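Local coordinates for protein erythromycin C-12 hydroxylase (Saccharopolyspora erythraea, PDB 3ZKP) that hydroxylates erythromycin D at C-12 to give erythromycin C, using heme b, oxygen and NADPH in the erythromycin biosynthesis of its host, at residues S104-R109 and D210-R215; V170-D175 and E184-V189; Y284-P289 and W315-N320. The protein carries 1 engineered substitution. All blocks are in the same frame, centred on the assembly; numbering follows the deposited sequence.

Contact 1: residues S104-R109 and D210-R215; sequences SAFTPR and DDLISR. With HEM (protoporphyrin IX containing Fe), chain B.
Ala105 and Phe106 meet Leu212 in the tight part of this contact, where the turn after helix 94-102 meets the start of helix 212-218 in the cytochrome P450 fold. Leu212 splits its two methyls between them: CD1 touches Ala105 CB at 3.6 Å, while CD2 reaches Phe106 CZ at 3.7 Å. The two side chains of Phe106 and Leu212 cross at about a right angle. With CG anti to the carbonyl carbon (chi1 -69°), the Phe106 ring turns CZ to Leu212 and CE1 to the heme, where CE1 comes to 3.6 Å from CAC of a vinyl group. Leu212 therefore backs a residue that lines the heme pocket.

The other side is looser and more exposed. Arg215 is modelled in two conformers; in the one described, NH1 lies 2.9 Å from Ser104 OG, near the guanidinium plane, and also donates to a water, but both approaches are doubtful given the disorder. At the start of the helix Asp211 is the N-cap: its OD2 takes Ser214 N at 3.0 Å, from above the carboxylate plane.

Helix 142-151 adjoins both halves of the apolar patch, since Leu151 touches both Phe106 and Leu212 and shares a backbone hydrogen bond with Leu212; Phe106 also rests on Leu354, next to the heme-ligating Cys353, and helix 108-112 starts just beyond Thr107, its N-cap.

Contact 2: residues V170-D175 and E184-V189; sequences VDIQMD and ERIADV. With ERB (Erythromycin B), chain C.
Gln173 O is gripped twice by the guanidinium of Arg185: NH2 donates at 2.7 Å, bent to an N-H...O angle of 132°, and NE adds a weak bond at 3.0 Å. This fork joins the F/G loop of the P450 fold, which follows helix 159-170, to the early turns of helix 180-206, the G helix that it leads into. The NH2 donor stands tilted from the carbonyl plane, and the oxygen in turn lies somewhat out of the guanidinium plane. A bend at chi3 turns the arginine back toward the loop.

Gln173 OE1 lies over one face of the same guanidinium, offset toward the rim. The amide is restrained by its other end, where NE2 donates almost straight (175°) to Asp175 OD2 at 3.3 Å.

Next to this fork Ile172 points toward the helix. With both torsions extended (chi1 -161°), the chain reaches the helix backbone with CD1, 3.5 Å from Ile186 N, and lies alongside Ile186 CG1. The pair also lines the antibiotic pocket. Ile186 CG2 meets the cladinose sugar of erythromycin B and its CD1 sits 3.7 Å from C27, the desosamine methyl, which Ile172 CG2 also approaches. Met174 adds to the wall at the amino sugar, its SD 3.8 Å from ERB C25.

Contact 3: residues Y284-P289 and W315-N320; sequences YRPPFP and WVLSAN. With ERB (Erythromycin B), chain C.
Pro289 CB packs against Leu317 CB at 3.7 Å, the middle of a fully buried apolar contact between the loop after helix 274-284 and the short helix 316-320. Next to it Pro286 lays its ring across Leu317 at about a right angle, CD 3.8 Å from Leu317 CD1, and turns CB toward Val316 CG1. Leu317 carries CG anti to its backbone N (chi1 173°); with chi2 at 59°, CD1 lies at the Pro286 ring and CD2 near Pro289. Phe288, from the same loop, faces erythromycin B: macrolactone atom C10 lies over the ring centre, 3.6 Å above the plane, the ketone oxygen O11 approaches Phe288 CD1 to 3.0 Å, and the desosamine oxygen O8 comes in at the ring edge. The loop following the K helix is a usual substrate-recognition region of P450s.

Moving outward, the Pro289 carbonyl takes Leu317 N at 2.9 Å in a nearly straight bond (168°), tying the loop to the first turn of the helix. Val316 N comes equally near but at too poor an angle to bond. Asn320 ND2 lies 3.8 Å from Pro286 CG while hydrogen-bonding Ser345, and Asn320 O accepts from Arg283, the arginine of the ExxR motif.

Helix 27-40 packs on Leu317 through Leu30, Leu31 and Leu34; antiparallel strands 290-295 and 311-315 adjoin the contact, one starting after Pro289, the other ending at Trp315.

From the N terminus, contact 1 opens first, in the turn after helix 94-102, and closes about a hundred mostly helical residues later at helix 212-218. Contact 2 falls wholly within that span, joining the loop behind helix 159-170 to helix 180-206 across a short excursion of eight residues. Contact 3 follows in series and closes a 25-residue, strand-rich loop between helix 274-284 and helix 316-320. No contact touches another: the nearest atoms of contacts 2 and 3 are about 8 Å apart, yet both reach erythromycin B. Contacts 1 and 3, on opposite sides of the chain's centre, both reach the heme, through Phe106 and Pro287.

Contact 1: residues S104-R109 and D210-R215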
# COMPACT_ATOMS: atom_id res chain seq x y z
N SER A 104 9.36 -3.33 -16.58
CA SER A 104 8.66 -4.05 -17.66
C SER A 104 7.73 -5.16 -17.15
O SER A 104 6.80 -5.56 -17.84
CB SER A 104 9.65 -4.61 -18.70
OG SER A 104 10.38 -5.71 -18.19
N ALA A 105 7.96 -5.64 -15.93
CA ALA A 105 7.09 -6.65 -15.32
C ALA A 105 5.73 -6.07 -14.98
O ALA A 105 4.75 -6.81 -14.84
CB ALA A 105 7.73 -7.21 -14.07
N PHE A 106 5.66 -4.74 -14.87
CA PHE A 106 4.51 -4.07 -14.28
C PHE A 106 3.69 -3.24 -15.25
O PHE A 106 2.74 -2.57 -14.84
CB PHE A 106 4.96 -3.21 -13.10
CG PHE A 106 5.42 -4.00 -11.91
CD1 PHE A 106 4.49 -4.56 -11.04
CD2 PHE A 106 6.78 -4.22 -11.69
CE1 PHE A 106 4.91 -5.32 -9.93
CE2 PHE A 106 7.23 -4.96 -10.58
CZ PHE A 106 6.29 -5.52 -9.70
N THR A 107 4.01 -3.32 -16.54
CA THR A 107 3.25 -2.57 -17.56
C THR A 107 1.80 -3.06 -17.67
O THR A 107 1.51 -4.24 -17.44
CB THR A 107 3.92 -2.63 -18.96
OG1 THR A 107 3.82 -3.95 -19.49
CG2 THR A 107 5.38 -2.21 -18.91
N PRO A 108 0.86 -2.15 -18.00
CA PRO A 108 -0.54 -2.55 -18.15
C PRO A 108 -0.77 -3.77 -19.07
O PRO A 108 -1.62 -4.61 -18.77
CB PRO A 108 -1.21 -1.28 -18.71
CG PRO A 108 -0.40 -0.17 -18.11
CD PRO A 108 1.03 -0.69 -18.18
N ARG A 109 -0.03 -3.87 -20.17
CA ARG A 109 -0.22 -5.00 -21.11
C ARG A 109 0.19 -6.33 -20.51
O ARG A 109 -0.50 -7.35 -20.69
CB ARG A 109 0.51 -4.76 -22.44
CG ARG A 109 2.03 -4.66 -22.33
CD ARG A 109 2.60 -4.01 -23.59
NE ARG A 109 4.06 -3.86 -23.52
CZ ARG A 109 4.68 -2.83 -22.94
NH1 ARG A 109 3.97 -1.85 -22.38
NH2 ARG A 109 6.01 -2.78 -22.93
N ASP A 210 11.10 -17.35 -15.38
CA ASP A 210 10.91 -15.96 -15.81
C ASP A 210 10.14 -15.06 -14.85
O ASP A 210 9.53 -14.06 -15.23
CB ASP A 210 10.52 -15.84 -17.28
CG ASP A 210 11.73 -15.74 -18.17
OD1 ASP A 210 12.48 -14.75 -18.00
OD2 ASP A 210 11.97 -16.66 -18.99
N ASP A 211 10.24 -15.44 -13.58
CA ASP A 211 9.66 -14.72 -12.46
C ASP A 211 10.52 -13.50 -12.17
O ASP A 211 11.57 -13.31 -12.80
CB ASP A 211 9.67 -15.63 -11.24
CG ASP A 211 11.02 -16.29 -11.03
OD1 ASP A 211 11.25 -17.38 -11.61
OD2 ASP A 211 11.87 -15.72 -10.32
N LEU A 212 10.10 -12.70 -11.20
CA LEU A 212 10.73 -11.42 -10.90
C LEU A 212 12.08 -11.54 -10.19
O LEU A 212 12.98 -10.73 -10.41
CB LEU A 212 9.78 -10.55 -10.08
CG LEU A 212 9.85 -9.05 -10.31
CD1 LEU A 212 10.10 -8.68 -11.78
CD2 LEU A 212 8.56 -8.42 -9.81
N ILE A 213 12.22 -12.55 -9.34
CA ILE A 213 13.49 -12.79 -8.66
C ILE A 213 14.59 -13.12 -9.68
O ILE A 213 15.70 -12.60 -9.60
CB ILE A 213 13.38 -13.87 -7.54
CG1 ILE A 213 12.45 -13.39 -6.42
CG2 ILE A 213 14.79 -14.24 -6.99
CD1 ILE A 213 12.32 -14.36 -5.23
N SER A 214 14.25 -13.98 -10.65
CA SER A 214 15.19 -14.35 -11.72
C SER A 214 15.63 -13.07 -12.45
O SER A 214 16.83 -12.86 -12.61
CB SER A 214 14.55 -15.34 -12.70
OG SER A 214 14.44 -16.62 -12.11
N ARG A 215 14.68 -12.22 -12.82
CA ARG A 215 15.01 -10.98 -13.52
C ARG A 215 15.91 -10.08 -12.68
O ARG A 215 16.87 -9.49 -13.21
CB ARG A 215 13.75 -10.23 -13.99
CG ARG A 215 14.07 -8.95 -14.77
CD ARG A 215 12.97 -8.57 -15.72
NE ARG A 215 12.67 -9.62 -16.70
CZ ARG A 215 11.69 -9.54 -17.60
NH1 ARG A 215 10.91 -8.46 -17.65
NH2 ARG A 215 11.48 -10.53 -18.45
CHA HEM B . 5.54 2.31 -4.19
CHB HEM B . 0.94 2.36 -2.63
CHC HEM B . 0.15 -2.08 -4.41
CHD HEM B . 4.86 -2.34 -5.74
C1A HEM B . 4.36 2.73 -3.61
C2A HEM B . 4.08 4.03 -3.02
C3A HEM B . 2.81 4.04 -2.60
C4A HEM B . 2.23 2.75 -2.91
CMA HEM B . 2.06 5.22 -1.89
CAA HEM B . 5.09 5.19 -2.92
CBA HEM B . 5.79 5.27 -1.57
CGA HEM B . 6.72 6.49 -1.51
O1A HEM B . 6.61 7.45 -2.32
O2A HEM B . 7.59 6.51 -0.60
C1B HEM B . 0.30 1.17 -2.97
C2B HEM B . -1.09 0.85 -2.71
C3B HEM B . -1.32 -0.38 -3.20
C4B HEM B . -0.08 -0.86 -3.79
CMB HEM B . -2.06 1.81 -1.97
CAB HEM B . -2.63 -1.22 -3.17
CBB HEM B . -3.86 -0.75 -3.43
C1C HEM B . 1.35 -2.52 -4.94
C2C HEM B . 1.55 -3.80 -5.59
C3C HEM B . 2.85 -3.88 -5.96
C4C HEM B . 3.52 -2.66 -5.55
CMC HEM B . 0.43 -4.85 -5.82
CAC HEM B . 3.51 -5.08 -6.67
CBC HEM B . 4.68 -5.54 -6.19
C1D HEM B . 5.49 -1.15 -5.43
C2D HEM B . 6.91 -0.88 -5.58
C3D HEM B . 7.10 0.54 -5.09
C4D HEM B . 5.80 1.03 -4.70
CMD HEM B . 8.01 -1.86 -6.07
CAD HEM B . 8.41 1.34 -5.02
CBD HEM B . 8.45 2.24 -6.25
CGD HEM B . 9.68 3.10 -6.21
O1D HEM B . 10.17 3.37 -5.09
O2D HEM B . 10.17 3.51 -7.29
NA HEM B . 3.19 1.98 -3.53
NB HEM B . 0.88 0.09 -3.60
NC HEM B . 2.57 -1.87 -4.92
ND HEM B . 4.88 0.00 -4.91
FE HEM B . 2.80 0.15 -4.40
O HOH W 1 8.32 -8.47 -18.66

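Contact 2: residues V170-D175 and E184-V189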
# COMPACT_ATOMS: atom_id res chain seq x y z
N VAL A 170 3.86 -4.56 10.73
CA VAL A 170 2.79 -3.57 10.92
C VAL A 170 2.51 -3.24 12.40
O VAL A 170 2.13 -2.10 12.69
CB VAL A 170 1.51 -3.96 10.11
CG1 VAL A 170 0.31 -3.10 10.50
CG2 VAL A 170 1.76 -3.81 8.63
N ASP A 171 2.72 -4.19 13.31
CA ASP A 171 2.47 -3.99 14.75
C ASP A 171 3.73 -3.71 15.60
O ASP A 171 3.67 -3.71 16.84
CB ASP A 171 1.73 -5.21 15.34
CG ASP A 171 0.24 -5.20 15.05
OD1 ASP A 171 -0.33 -4.13 14.70
OD2 ASP A 171 -0.38 -6.27 15.18
N ILE A 172 4.86 -3.50 14.93
CA ILE A 172 6.11 -3.25 15.63
C ILE A 172 5.95 -2.09 16.63
O ILE A 172 5.26 -1.11 16.34
CB ILE A 172 7.29 -3.03 14.64
CG1 ILE A 172 8.62 -3.25 15.35
CG2 ILE A 172 7.22 -1.65 13.96
CD1 ILE A 172 9.78 -3.28 14.40
N GLN A 173 6.55 -2.22 17.81
CA GLN A 173 6.47 -1.14 18.79
C GLN A 173 7.21 0.06 18.24
O GLN A 173 8.38 -0.04 17.88
CB GLN A 173 7.01 -1.56 20.17
CG GLN A 173 6.54 -0.66 21.32
CD GLN A 173 7.37 0.61 21.44
OE1 GLN A 173 8.59 0.55 21.67
NE2 GLN A 173 6.72 1.77 21.32
N MET A 174 6.52 1.19 18.15
CA MET A 174 7.04 2.36 17.46
C MET A 174 6.48 3.70 17.92
O MET A 174 5.28 3.88 18.04
CB MET A 174 6.67 2.27 15.98
CG MET A 174 6.92 3.53 15.16
SD MET A 174 6.38 3.29 13.45
CE MET A 174 4.67 3.81 13.47
N ASP A 175 7.30 4.61 18.34
CA ASP A 175 6.92 5.99 18.58
C ASP A 175 7.61 7.17 17.88
O ASP A 175 6.97 7.93 17.17
CB ASP A 175 7.04 6.22 20.11
CG ASP A 175 8.35 5.67 20.71
OD1 ASP A 175 9.42 6.27 20.47
OD2 ASP A 175 8.28 4.65 21.43
N GLU A 184 16.74 -0.75 14.06
CA GLU A 184 17.29 -2.04 14.46
C GLU A 184 16.18 -3.08 14.65
O GLU A 184 16.31 -4.21 14.23
CB GLU A 184 18.16 -1.90 15.72
CG GLU A 184 19.45 -1.10 15.48
CD GLU A 184 20.25 -0.77 16.74
OE1 GLU A 184 19.85 -1.17 17.86
OE2 GLU A 184 21.29 -0.10 16.61
N ARG A 185 15.10 -2.65 15.31
CA ARG A 185 13.92 -3.50 15.53
C ARG A 185 13.28 -3.96 14.21
O ARG A 185 12.94 -5.14 14.06
CB ARG A 185 12.85 -2.78 16.36
CG ARG A 185 13.03 -2.88 17.87
CD ARG A 185 11.74 -2.60 18.63
NE ARG A 185 11.10 -1.32 18.33
CZ ARG A 185 11.48 -0.15 18.84
NH1 ARG A 185 12.50 -0.09 19.68
NH2 ARG A 185 10.85 0.95 18.50
N ILE A 186 13.10 -3.03 13.27
CA ILE A 186 12.59 -3.39 11.93
C ILE A 186 13.48 -4.45 11.29
O ILE A 186 12.98 -5.49 10.86
CB ILE A 186 12.45 -2.15 11.00
CG1 ILE A 186 11.42 -1.18 11.55
CG2 ILE A 186 12.08 -2.58 9.55
CD1 ILE A 186 11.44 0.21 10.90
N ALA A 187 14.79 -4.21 11.29
CA ALA A 187 15.79 -5.16 10.78
C ALA A 187 15.61 -6.56 11.37
O ALA A 187 15.60 -7.55 10.64
CB ALA A 187 17.21 -4.66 11.06
N ASP A 188 15.45 -6.63 12.69
CA ASP A 188 15.28 -7.90 13.39
C ASP A 188 13.96 -8.59 13.00
O ASP A 188 13.93 -9.81 12.76
CB ASP A 188 15.37 -7.71 14.92
CG ASP A 188 16.58 -6.85 15.37
OD1 ASP A 188 17.62 -6.78 14.66
OD2 ASP A 188 16.49 -6.24 16.46
N VAL A 189 12.86 -7.83 12.93
CA VAL A 189 11.57 -8.42 12.55
C VAL A 189 11.57 -8.95 11.11
O VAL A 189 10.92 -9.97 10.82
CB VAL A 189 10.36 -7.48 12.81
CG1 VAL A 189 10.34 -6.30 11.85
CG2 VAL A 189 9.06 -8.24 12.71
C1 ERB C . 7.93 -1.28 1.62
N1 ERB C . 6.84 4.85 9.29
O1 ERB C . 7.06 -2.13 1.74
C2 ERB C . 9.17 -1.18 2.49
O2 ERB C . 7.84 -0.26 0.62
C3 ERB C . 8.85 -0.91 3.98
O3 ERB C . 10.07 -0.47 4.60
C4 ERB C . 7.74 0.14 4.15
O4 ERB C . 10.45 0.18 6.80
C5 ERB C . 6.92 -0.06 5.45
O5 ERB C . 13.14 -0.67 4.49
C6 ERB C . 5.64 -0.89 5.26
O6 ERB C . 13.97 1.10 6.50
C7 ERB C . 4.58 -0.00 4.57
O7 ERB C . 6.51 1.20 6.01
C8 ERB C . 3.54 -0.68 3.65
O8 ERB C . 6.67 4.00 6.51
C9 ERB C . 2.90 0.34 2.72
O9 ERB C . 7.13 0.76 8.22
C10 ERB C . 3.66 0.99 1.55
O10 ERB C . 5.92 -2.06 4.50
C11 ERB C . 4.72 0.03 1.00
O11 ERB C . 1.75 0.69 2.90
C12 ERB C . 5.70 0.67 0.01
O12 ERB C . 4.04 -1.09 0.40
C13 ERB C . 6.82 -0.31 -0.37
C14 ERB C . 10.34 -0.96 5.92
C15 ERB C . 11.62 -1.83 5.97
C16 ERB C . 12.93 -1.03 5.86
C17 ERB C . 12.85 0.25 6.71
C18 ERB C . 11.55 1.03 6.49
C19 ERB C . 14.09 -1.95 6.31
C20 ERB C . 14.40 -0.83 3.82
C21 ERB C . 11.45 2.28 7.37
C22 ERB C . 7.24 1.69 7.14
C23 ERB C . 6.67 3.03 7.58
C24 ERB C . 7.41 3.54 8.84
C25 ERB C . 7.43 2.44 9.93
C26 ERB C . 7.93 1.11 9.36
C27 ERB C . 7.80 -0.02 10.38
C28 ERB C . 5.46 4.80 9.85
C29 ERB C . 7.73 5.46 10.30
C30 ERB C . 10.09 -2.39 2.24
C31 ERB C . 8.31 1.56 3.99
C32 ERB C . 5.13 -1.37 6.63
C33 ERB C . 2.49 -1.43 4.48
C34 ERB C . 2.73 1.50 0.44
C35 ERB C . 6.22 2.02 0.54
C36 ERB C . 7.54 0.11 -1.65
C37 ERB C . 8.55 -0.95 -2.04

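Contact 3: residues Y284-P289 and W315-N320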
# COMPACT_ATOMS: atom_id res chain seq x y z
N TYR A 284 -10.56 8.15 -0.78
CA TYR A 284 -11.33 8.31 0.45
C TYR A 284 -10.64 7.68 1.65
O TYR A 284 -10.62 8.26 2.75
CB TYR A 284 -12.69 7.63 0.25
CG TYR A 284 -13.76 7.98 1.25
CD1 TYR A 284 -14.33 9.25 1.26
CD2 TYR A 284 -14.23 7.02 2.15
CE1 TYR A 284 -15.34 9.57 2.17
CE2 TYR A 284 -15.26 7.32 3.04
CZ TYR A 284 -15.79 8.60 3.04
OH TYR A 284 -16.78 8.92 3.92
N ARG A 285 -10.11 6.49 1.44
CA ARG A 285 -9.43 5.72 2.47
C ARG A 285 -8.10 5.10 1.98
O ARG A 285 -8.01 3.90 1.82
CB ARG A 285 -10.38 4.66 3.03
CG ARG A 285 -11.31 5.15 4.15
CD ARG A 285 -12.49 4.23 4.39
NE ARG A 285 -13.26 4.65 5.58
CZ ARG A 285 -14.55 4.39 5.77
NH1 ARG A 285 -15.25 3.73 4.86
NH2 ARG A 285 -15.16 4.81 6.87
N PRO A 286 -7.05 5.93 1.77
CA PRO A 286 -5.76 5.39 1.30
C PRO A 286 -5.21 4.36 2.29
O PRO A 286 -5.14 4.66 3.48
CB PRO A 286 -4.84 6.63 1.25
CG PRO A 286 -5.52 7.63 2.24
CD PRO A 286 -6.98 7.39 1.98
N PRO A 287 -4.84 3.16 1.80
CA PRO A 287 -4.21 2.15 2.65
C PRO A 287 -2.97 2.65 3.43
O PRO A 287 -2.80 2.32 4.62
CB PRO A 287 -3.83 1.03 1.65
CG PRO A 287 -4.94 1.13 0.58
CD PRO A 287 -5.08 2.65 0.42
N PHE A 288 -2.14 3.45 2.77
CA PHE A 288 -0.91 3.99 3.33
C PHE A 288 -1.15 5.50 3.45
O PHE A 288 -1.02 6.21 2.47
CB PHE A 288 0.26 3.69 2.37
CG PHE A 288 1.65 3.89 2.95
CD1 PHE A 288 2.00 3.36 4.19
CD2 PHE A 288 2.64 4.53 2.20
CE1 PHE A 288 3.29 3.49 4.70
CE2 PHE A 288 3.93 4.68 2.69
CZ PHE A 288 4.27 4.16 3.93
N PRO A 289 -1.57 5.97 4.64
CA PRO A 289 -2.08 7.35 4.78
C PRO A 289 -0.99 8.42 4.90
O PRO A 289 -1.29 9.60 4.78
CB PRO A 289 -2.92 7.28 6.08
CG PRO A 289 -2.17 6.28 6.94
CD PRO A 289 -1.62 5.24 5.93
N TRP A 315 1.16 13.66 4.81
CA TRP A 315 -0.14 13.03 5.03
C TRP A 315 -0.95 12.95 3.74
O TRP A 315 -1.69 13.88 3.40
CB TRP A 315 -0.93 13.76 6.11
CG TRP A 315 -0.47 13.53 7.50
CD1 TRP A 315 0.48 14.25 8.18
CD2 TRP A 315 -0.94 12.52 8.39
NE1 TRP A 315 0.61 13.74 9.47
CE2 TRP A 315 -0.24 12.67 9.61
CE3 TRP A 315 -1.87 11.47 8.27
CZ2 TRP A 315 -0.44 11.83 10.71
CZ3 TRP A 315 -2.09 10.64 9.37
CH2 TRP A 315 -1.37 10.82 10.58
N VAL A 316 -0.83 11.83 3.04
CA VAL A 316 -1.69 11.54 1.89
C VAL A 316 -3.17 11.56 2.28
O VAL A 316 -4.01 12.07 1.54
CB VAL A 316 -1.33 10.15 1.26
CG1 VAL A 316 -2.39 9.73 0.21
CG2 VAL A 316 0.05 10.20 0.63
N LEU A 317 -3.51 11.00 3.44
CA LEU A 317 -4.90 10.98 3.89
C LEU A 317 -5.49 12.41 3.98
O LEU A 317 -6.65 12.65 3.57
CB LEU A 317 -5.03 10.20 5.22
CG LEU A 317 -6.39 10.19 5.95
CD1 LEU A 317 -7.48 9.59 5.05
CD2 LEU A 317 -6.29 9.44 7.28
N SER A 318 -4.70 13.37 4.48
CA SER A 318 -5.15 14.76 4.63
C SER A 318 -5.22 15.47 3.29
O SER A 318 -6.15 16.23 3.01
CB SER A 318 -4.22 15.52 5.59
OG SER A 318 -4.62 16.90 5.68
N ALA A 319 -4.23 15.19 2.43
CA ALA A 319 -4.25 15.71 1.07
C ALA A 319 -5.50 15.27 0.31
O ALA A 319 -6.12 16.08 -0.38
CB ALA A 319 -2.96 15.29 0.32
N ASN A 320 -5.86 13.99 0.45
CA ASN A 320 -7.03 13.41 -0.24
C ASN A 320 -8.35 14.01 0.20
O ASN A 320 -9.30 14.00 -0.57
CB ASN A 320 -7.07 11.89 -0.08
CG ASN A 320 -5.98 11.18 -0.91
OD1 ASN A 320 -5.19 11.81 -1.61
ND2 ASN A 320 -5.94 9.86 -0.82
C1 ERB C . 7.93 -1.28 1.62
N1 ERB C . 6.84 4.85 9.29
O1 ERB C . 7.06 -2.13 1.74
C2 ERB C . 9.17 -1.18 2.49
O2 ERB C . 7.84 -0.26 0.62
C3 ERB C . 8.85 -0.91 3.98
O3 ERB C . 10.07 -0.47 4.60
C4 ERB C . 7.74 0.14 4.15
O4 ERB C . 10.45 0.18 6.80
C5 ERB C . 6.92 -0.06 5.45
O5 ERB C . 13.14 -0.67 4.49
C6 ERB C . 5.64 -0.89 5.26
O6 ERB C . 13.97 1.10 6.50
C7 ERB C . 4.58 -0.00 4.57
O7 ERB C . 6.51 1.20 6.01
C8 ERB C . 3.54 -0.68 3.65
O8 ERB C . 6.67 4.00 6.51
C9 ERB C . 2.90 0.34 2.72
O9 ERB C . 7.13 0.76 8.22
C10 ERB C . 3.66 0.99 1.55
O10 ERB C . 5.92 -2.06 4.50
C11 ERB C . 4.72 0.03 1.00
O11 ERB C . 1.75 0.69 2.90
C12 ERB C . 5.70 0.67 0.01
O12 ERB C . 4.04 -1.09 0.40
C13 ERB C . 6.82 -0.31 -0.37
C14 ERB C . 10.34 -0.96 5.92
C15 ERB C . 11.62 -1.83 5.97
C16 ERB C . 12.93 -1.03 5.86
C17 ERB C . 12.85 0.25 6.71
C18 ERB C . 11.55 1.03 6.49
C19 ERB C . 14.09 -1.95 6.31
C20 ERB C . 14.40 -0.83 3.82
C21 ERB C . 11.45 2.28 7.37
C22 ERB C . 7.24 1.69 7.14
C23 ERB C . 6.67 3.03 7.58
C24 ERB C . 7.41 3.54 8.84
C25 ERB C . 7.43 2.44 9.93
C26 ERB C . 7.93 1.11 9.36
C27 ERB C . 7.80 -0.02 10.38
C28 ERB C . 5.46 4.80 9.85
C29 ERB C . 7.73 5.46 10.30
C30 ERB C . 10.09 -2.39 2.24
C31 ERB C . 8.31 1.56 3.99
C32 ERB C . 5.13 -1.37 6.63
C33 ERB C . 2.49 -1.43 4.48
C34 ERB C . 2.73 1.50 0.44
C35 ERB C . 6.22 2.02 0.54
C36 ERB C . 7.54 0.11 -1.65
C37 ERB C . 8.55 -0.95 -2.04